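Local coordinates for orphan protein TM0875 (Thermotoga maritima, PDB 1O22), which is of unknown function but adopts a new fold and, in the crystal, pairs with a second copy through intermolecular beta strands, at the interface of chains A and B. Sequence-based numbering; all coordinates share one arbitrary frame. Chains: chain A/B, orphan protein TM0875.

The interface of chains A and B. Residues chain A 79-80, 97-102; chain B 90-95, 97.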
loop_
_atom_site.group_PDB
_atom_site.type_symbol
_atom_site.label_atom_id
_atom_site.label_comp_id
_atom_site.label_asym_id
_atom_site.label_seq_id
_atom_site.Cartn_x
_atom_site.Cartn_y
_atom_site.Cartn_z
ATOM N N ALA A 79 4.033 4.808 -13.464
ATOM C CA ALA A 79 4.417 5.935 -14.305
ATOM C C ALA A 79 3.657 7.195 -13.868
ATOM O O ALA A 79 2.530 7.125 -13.407
ATOM C CB ALA A 79 4.085 5.609 -15.744
ATOM N N LEU A 80 4.222 8.358 -14.077
ATOM C CA LEU A 80 3.499 9.598 -13.780
ATOM C C LEU A 80 3.434 10.415 -15.066
ATOM O O LEU A 80 4.389 10.477 -15.829
ATOM C CB LEU A 80 4.240 10.385 -12.683
ATOM C CG LEU A 80 4.624 9.659 -11.398
ATOM C CD1 LEU A 80 5.751 10.332 -10.685
ATOM C CD2 LEU A 80 3.397 9.603 -10.487
ATOM N N LEU A 97 1.574 4.822 -23.854
ATOM C CA LEU A 97 1.824 5.985 -23.014
ATOM C C LEU A 97 3.049 6.766 -23.486
ATOM O O LEU A 97 4.174 6.328 -23.266
ATOM C CB LEU A 97 2.030 5.544 -21.553
ATOM C CG LEU A 97 0.859 4.817 -20.902
ATOM C CD1 LEU A 97 1.218 4.329 -19.522
ATOM C CD2 LEU A 97 -0.374 5.738 -20.854
ATOM N N LYS A 98 2.832 7.951 -24.059
ATOM C CA LYS A 98 3.925 8.823 -24.485
ATOM C C LYS A 98 4.412 9.731 -23.367
ATOM O O LYS A 98 3.613 10.329 -22.666
ATOM C CB LYS A 98 3.484 9.698 -25.670
ATOM N N ASN A 99 5.731 9.847 -23.223
ATOM C CA ASN A 99 6.345 10.832 -22.335
ATOM C C ASN A 99 5.843 10.732 -20.880
ATOM O O ASN A 99 5.248 11.668 -20.312
ATOM C CB ASN A 99 6.156 12.250 -22.875
ATOM C CG ASN A 99 7.092 13.251 -22.208
ATOM O OD1 ASN A 99 8.301 13.017 -22.142
ATOM N ND2 ASN A 99 6.533 14.344 -21.673
ATOM N N VAL A 100 6.096 9.577 -20.279
ATOM C CA VAL A 100 5.764 9.381 -18.890
ATOM C C VAL A 100 7.024 9.180 -18.088
ATOM O O VAL A 100 8.039 8.721 -18.610
ATOM C CB VAL A 100 4.733 8.236 -18.717
ATOM C CG1 VAL A 100 3.387 8.680 -19.239
ATOM C CG2 VAL A 100 5.152 6.991 -19.410
ATOM N N PHE A 101 6.967 9.564 -16.822
ATOM C CA PHE A 101 8.030 9.334 -15.874
ATOM C C PHE A 101 7.854 7.987 -15.165
ATOM O O PHE A 101 6.879 7.773 -14.458
ATOM C CB PHE A 101 8.069 10.471 -14.870
ATOM C CG PHE A 101 9.208 10.401 -13.914
ATOM C CD1 PHE A 101 10.419 10.936 -14.247
ATOM C CD2 PHE A 101 9.049 9.825 -12.665
ATOM C CE1 PHE A 101 11.484 10.910 -13.362
ATOM C CE2 PHE A 101 10.102 9.790 -11.762
ATOM C CZ PHE A 101 11.326 10.337 -12.113
ATOM N N VAL A 102 8.820 7.084 -15.346
ATOM C CA VAL A 102 8.816 5.810 -14.641
ATOM C C VAL A 102 9.359 5.919 -13.254
ATOM O O VAL A 102 10.515 6.210 -13.059
ATOM C CB VAL A 102 9.610 4.771 -15.391
ATOM C CG1 VAL A 102 9.585 3.407 -14.619
ATOM C CG2 VAL A 102 9.088 4.629 -16.779
ATOM N N PRO B 90 13.790 2.751 -17.727
ATOM C CA PRO B 90 14.510 3.499 -16.701
ATOM C C PRO B 90 13.689 3.547 -15.442
ATOM O O PRO B 90 12.474 3.537 -15.453
ATOM C CB PRO B 90 14.615 4.906 -17.287
ATOM C CG PRO B 90 13.321 5.028 -18.107
ATOM C CD PRO B 90 13.076 3.649 -18.652
ATOM N N LEU B 91 14.374 3.569 -14.336
ATOM C CA LEU B 91 13.782 3.906 -13.086
ATOM C C LEU B 91 14.174 5.385 -12.827
ATOM O O LEU B 91 15.344 5.756 -12.933
ATOM C CB LEU B 91 14.317 2.934 -12.028
ATOM C CG LEU B 91 13.548 2.819 -10.721
ATOM C CD1 LEU B 91 12.098 2.509 -11.026
ATOM C CD2 LEU B 91 14.162 1.764 -9.816
ATOM N N GLY B 92 13.176 6.229 -12.572
ATOM C CA GLY B 92 13.373 7.642 -12.314
ATOM C C GLY B 92 13.770 8.494 -13.516
ATOM O O GLY B 92 14.465 9.513 -13.347
ATOM N N ASP B 93 13.352 8.089 -14.717
ATOM C CA ASP B 93 13.486 8.917 -15.919
ATOM C C ASP B 93 12.222 8.862 -16.781
ATOM O O ASP B 93 11.354 7.983 -16.604
ATOM C CB ASP B 93 14.665 8.444 -16.769
ATOM C CG ASP B 93 15.473 9.593 -17.387
ATOM O OD1 ASP B 93 14.964 10.753 -17.535
ATOM O OD2 ASP B 93 16.659 9.406 -17.751
ATOM N N TRP B 94 12.169 9.779 -17.741
ATOM C CA TRP B 94 11.128 9.840 -18.764
ATOM C C TRP B 94 11.393 8.836 -19.890
ATOM O O TRP B 94 12.549 8.486 -20.186
ATOM C CB TRP B 94 10.990 11.289 -19.296
ATOM C CG TRP B 94 10.689 12.283 -18.156
ATOM C CD1 TRP B 94 11.591 12.817 -17.270
ATOM C CD2 TRP B 94 9.400 12.802 -17.758
ATOM N NE1 TRP B 94 10.951 13.623 -16.358
ATOM C CE2 TRP B 94 9.607 13.634 -16.633
ATOM C CE3 TRP B 94 8.099 12.637 -18.232
ATOM C CZ2 TRP B 94 8.569 14.305 -15.993
ATOM C CZ3 TRP B 94 7.070 13.300 -17.601
ATOM C CH2 TRP B 94 7.305 14.120 -16.487
ATOM N N THR B 95 10.309 8.332 -20.482
ATOM C CA THR B 95 10.378 7.344 -21.563
ATOM C C THR B 95 9.017 7.192 -22.250
ATOM O O THR B 95 8.066 7.876 -21.881
ATOM C CB THR B 95 10.916 5.987 -21.012
ATOM O OG1 THR B 95 11.236 5.104 -22.098
ATOM C CG2 THR B 95 9.889 5.248 -20.165
ATOM N N LEU B 97 6.127 4.197 -23.229
ATOM C CA LEU B 97 5.700 2.826 -22.986
ATOM C C LEU B 97 4.727 2.342 -24.059
ATOM O O LEU B 97 3.566 2.737 -24.053
ATOM C CB LEU B 97 5.028 2.723 -21.603
ATOM C CG LEU B 97 5.898 3.097 -20.408
ATOM C CD1 LEU B 97 5.103 3.075 -19.127
ATOM C CD2 LEU B 97 7.108 2.149 -20.318
#
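Strand 100-107 of chain A runs antiparallel to strand 93-98 of chain B, and the residues that bury most surface here, B:Trp94 and A:Phe101, face each other as a bridge pair. Backbone bonds fix the register. A:Val100 N donates to B:Thr95 O, and B:Thr95 N returns a 3.0 Å bond to A:Val100 O, both nearly along the C=O axes. A:Val102 N reaches B:Asp93 O from above the carbonyl plane, and B:Gly92 N binds A:Val102 O at 2.7 Å. Where the two-fold relates A:Leu97 to B:Leu97, each N meets the other's O at 2.9 Å, in the carbonyl plane.

The A:Phe101 and B:Trp94 rings meet edge-to-face, with planes 64° apart. The backbone sets A:Phe101 CB over the face of the B:Trp94 six-membered ring, 3.8 Å from its centroid; with CG anti to the backbone N (chi1 -175°), the ring is turned so that CD1 lies 3.5 Å from the indole NE1. The phenyl tip continues onto backbone, CZ lying 3.4 Å from B:Gly92 CA. An alanine in place of B:Trp94 removes the indole face beneath A:Phe101 CB and would probably leave the phenyl ring less firmly held.

On A:Val102, CG2 packs obliquely against B:Thr95 CG2 at 3.5 Å. The A:Val100 and B:Leu97 side chains cross at about a right angle, valine CG2 3.9 Å from leucine CD1. Repeated by the two-fold, this patch joins strands of both subunits and probably helps hold the deposited dimer together.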